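Local atomic coordinates of putative Ribokinase II (PDB entry 3IQ0), a protein that binds ATP and magnesium and probably phosphorylates a sugar, as a ribokinase-like member of the pfkB carbohydrate kinase family. Residues Leu280-Ala285 and Met304-Phe309. Residues are numbered along the deposited sequence; the frame is centred on the assembly and turned at random.
With ATP (adenosine-5'-triphosphate), chain G.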
loop_
_atom_site.group_PDB
_atom_site.type_symbol
_atom_site.label_atom_id
_atom_site.label_comp_id
_atom_site.label_asym_id
_atom_site.label_seq_id
_atom_site.Cartn_x
_atom_site.Cartn_y
_atom_site.Cartn_z
ATOM N N LEU B 280 -9.486 25.094 26.567
ATOM C CA LEU B 280 -10.372 25.119 25.417
ATOM C C LEU B 280 -9.945 26.176 24.399
ATOM O O LEU B 280 -10.002 25.937 23.191
ATOM C CB LEU B 280 -11.819 25.375 25.851
ATOM C CG LEU B 280 -12.851 25.187 24.736
ATOM C CD1 LEU B 280 -12.924 23.720 24.356
ATOM C CD2 LEU B 280 -14.216 25.678 25.199
ATOM N N GLN B 281 -9.520 27.344 24.872
ATOM C CA GLN B 281 -9.098 28.381 23.942
ATOM C C GLN B 281 -7.795 27.970 23.256
ATOM O O GLN B 281 -7.600 28.254 22.080
ATOM C CB GLN B 281 -8.918 29.730 24.660
ATOM C CG GLN B 281 -7.581 29.927 25.351
ATOM C CD GLN B 281 -7.445 31.311 25.986
ATOM O OE1 GLN B 281 -7.589 32.338 25.317
ATOM N NE2 GLN B 281 -7.163 31.338 27.282
ATOM N N TYR B 282 -6.906 27.304 23.993
ATOM C CA TYR B 282 -5.627 26.851 23.434
ATOM C C TYR B 282 -5.839 25.730 22.418
ATOM O O TYR B 282 -5.230 25.734 21.349
ATOM C CB TYR B 282 -4.686 26.380 24.548
ATOM C CG TYR B 282 -3.800 27.490 25.073
ATOM C CD1 TYR B 282 -4.351 28.627 25.657
ATOM C CD2 TYR B 282 -2.415 27.432 24.927
ATOM C CE1 TYR B 282 -3.550 29.680 26.076
ATOM C CE2 TYR B 282 -1.603 28.481 25.344
ATOM C CZ TYR B 282 -2.180 29.604 25.914
ATOM O OH TYR B 282 -1.391 30.662 26.304
ATOM N N ALA B 283 -6.702 24.774 22.755
ATOM C CA ALA B 283 -6.997 23.678 21.841
ATOM C C ALA B 283 -7.608 24.279 20.581
ATOM O O ALA B 283 -7.205 23.953 19.469
ATOM C CB ALA B 283 -7.977 22.697 22.481
ATOM N N ASN B 284 -8.582 25.165 20.771
ATOM C CA ASN B 284 -9.268 25.830 19.668
ATOM C C ASN B 284 -8.268 26.541 18.758
ATOM O O ASN B 284 -8.318 26.411 17.537
ATOM C CB ASN B 284 -10.294 26.826 20.229
ATOM C CG ASN B 284 -11.074 27.546 19.145
ATOM O OD1 ASN B 284 -11.452 26.957 18.135
ATOM N ND2 ASN B 284 -11.338 28.832 19.363
ATOM N N ALA B 285 -7.355 27.288 19.364
ATOM C CA ALA B 285 -6.334 28.002 18.616
ATOM C C ALA B 285 -5.399 27.017 17.921
ATOM O O ALA B 285 -4.977 27.253 16.791
ATOM C CB ALA B 285 -5.542 28.906 19.546
HETATM N N MSE B 304 3.968 28.473 22.995
HETATM C CA MSE B 304 3.967 29.913 22.783
HETATM C C MSE B 304 3.554 30.354 21.384
HETATM O O MSE B 304 3.233 31.525 21.170
HETATM C CB MSE B 304 5.311 30.521 23.178
HETATM C CG MSE B 304 5.502 30.562 24.692
HETATM SE SE MSE B 304 3.936 31.226 25.703
HETATM C CE MSE B 304 4.348 33.111 25.639
ATOM N N GLU B 305 3.545 29.435 20.422
ATOM C CA GLU B 305 3.098 29.822 19.088
ATOM C C GLU B 305 1.593 30.017 19.220
ATOM O O GLU B 305 1.031 30.937 18.645
ATOM C CB GLU B 305 3.425 28.744 18.047
ATOM C CG GLU B 305 4.919 28.470 17.928
ATOM C CD GLU B 305 5.279 27.458 16.850
ATOM O OE1 GLU B 305 4.584 26.429 16.725
ATOM O OE2 GLU B 305 6.283 27.692 16.134
ATOM N N ILE B 306 0.948 29.154 20.001
ATOM C CA ILE B 306 -0.493 29.259 20.226
ATOM C C ILE B 306 -0.770 30.555 20.997
ATOM O O ILE B 306 -1.668 31.329 20.658
ATOM C CB ILE B 306 -1.015 28.073 21.074
ATOM C CG1 ILE B 306 -0.700 26.742 20.376
ATOM C CG2 ILE B 306 -2.516 28.216 21.296
ATOM C CD1 ILE B 306 -1.063 25.517 21.212
ATOM N N GLU B 307 0.027 30.778 22.035
ATOM C CA GLU B 307 -0.087 31.951 22.892
ATOM C C GLU B 307 -0.063 33.246 22.071
ATOM O O GLU B 307 -0.928 34.114 22.221
ATOM C CB GLU B 307 1.063 31.937 23.901
ATOM C CG GLU B 307 0.917 32.887 25.071
ATOM C CD GLU B 307 0.973 34.343 24.664
ATOM O OE1 GLU B 307 1.903 34.722 23.916
ATOM O OE2 GLU B 307 0.088 35.108 25.106
ATOM N N THR B 308 0.934 33.371 21.207
ATOM C CA THR B 308 1.067 34.552 20.371
ATOM C C THR B 308 -0.090 34.644 19.380
ATOM O O THR B 308 -0.619 35.727 19.124
ATOM C CB THR B 308 2.398 34.524 19.613
ATOM O OG1 THR B 308 2.500 33.296 18.884
ATOM C CG2 THR B 308 3.560 34.624 20.575
ATOM N N PHE B 309 -0.483 33.505 18.820
ATOM C CA PHE B 309 -1.595 33.462 17.876
ATOM C C PHE B 309 -2.810 34.102 18.543
ATOM O O PHE B 309 -3.451 34.994 17.988
ATOM C CB PHE B 309 -1.907 32.008 17.512
ATOM C CG PHE B 309 -3.094 31.843 16.601
ATOM C CD1 PHE B 309 -3.012 32.185 15.252
ATOM C CD2 PHE B 309 -4.292 31.334 17.089
ATOM C CE1 PHE B 309 -4.111 32.018 14.405
ATOM C CE2 PHE B 309 -5.393 31.164 16.254
ATOM C CZ PHE B 309 -5.304 31.505 14.912
HETATM P PG ATP G . -11.217 14.780 12.595
HETATM O O1G ATP G . -10.118 15.128 11.627
HETATM O O2G ATP G . -12.079 13.652 12.091
HETATM O O3G ATP G . -10.633 14.403 13.957
HETATM P PB ATP G . -12.865 16.848 13.916
HETATM O O1B ATP G . -14.271 17.161 13.505
HETATM O O2B ATP G . -12.590 16.043 15.138
HETATM O O3B ATP G . -12.104 16.117 12.699
HETATM P PA ATP G . -12.568 19.627 13.316
HETATM O O1A ATP G . -12.234 19.595 11.840
HETATM O O2A ATP G . -13.948 19.917 13.770
HETATM O O3A ATP G . -12.092 18.224 13.993
HETATM O "O5'" ATP G . -11.512 20.448 14.528
HETATM C "C5'" ATP G . -10.483 20.758 15.355
HETATM C "C4'" ATP G . -10.854 22.038 16.059
HETATM O "O4'" ATP G . -9.996 22.816 15.215
HETATM C "C3'" ATP G . -12.216 22.773 15.802
HETATM O "O3'" ATP G . -13.224 22.527 16.768
HETATM C "C2'" ATP G . -11.783 24.168 15.687
HETATM O "O2'" ATP G . -11.648 24.767 16.982
HETATM C "C1'" ATP G . -10.495 24.103 14.923
HETATM N N9 ATP G . -10.735 24.238 13.428
HETATM C C8 ATP G . -10.925 23.251 12.467
HETATM N N7 ATP G . -11.109 23.768 11.242
HETATM C C5 ATP G . -11.037 25.092 11.363
HETATM C C6 ATP G . -11.151 26.289 10.462
HETATM N N6 ATP G . -11.364 26.098 9.160
HETATM N N1 ATP G . -11.014 27.583 11.010
HETATM C C2 ATP G . -10.789 27.829 12.367
HETATM N N3 ATP G . -10.679 26.756 13.255
HETATM C C4 ATP G . -10.800 25.417 12.816
#
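Tyr282 reaches across from helix 276-290 to helix 303-312 and lays its hydroxyl against the aliphatic part of an acidic side chain. Its OH lies 3.4 Å from Glu307 CG, and the two side chains run side by side in the same direction. No hydrogen bond joins the two segments; they meet through van der Waals contacts, mostly between apolar side-chain atoms. Ile306 CG2 touches both Tyr282 and Ala285. This methyl stands anti to the backbone N and meets Tyr282 CD2 at 3.7 Å, approaching the ring obliquely. The same CG2 lies 3.6 Å from Ala285 CB. Ala285 CB also meets the Phe309 ring at its edge, near the ring plane, 3.7 Å from Phe309 CD2. Phe309 CG is anti to its backbone N (chi1 177°), which sends it toward helix 276-290. The segment axes cross nearly at right angles, at 95°, and approach to 9.6 Å. The nearest CA atoms across the segments are those of Ala285 and Ile306, 6.2 Å apart. Phe274 and Tyr248 add edge-to-face contacts to Tyr282 and Phe309, respectively. Next to Ala285, Asn284 bonds to the nucleotide. Its OD1 accepts a hydrogen bond from ATP O2', modelled at 2.5 Å, a doubtfully short length, while ND2 is hydrogen-bonded to Glu246 O. The contact thus packs the last modelled helix, 303-312, against helix 276-290, which contributes Asn284 to the ATP ribose site of this ribokinase-family fold.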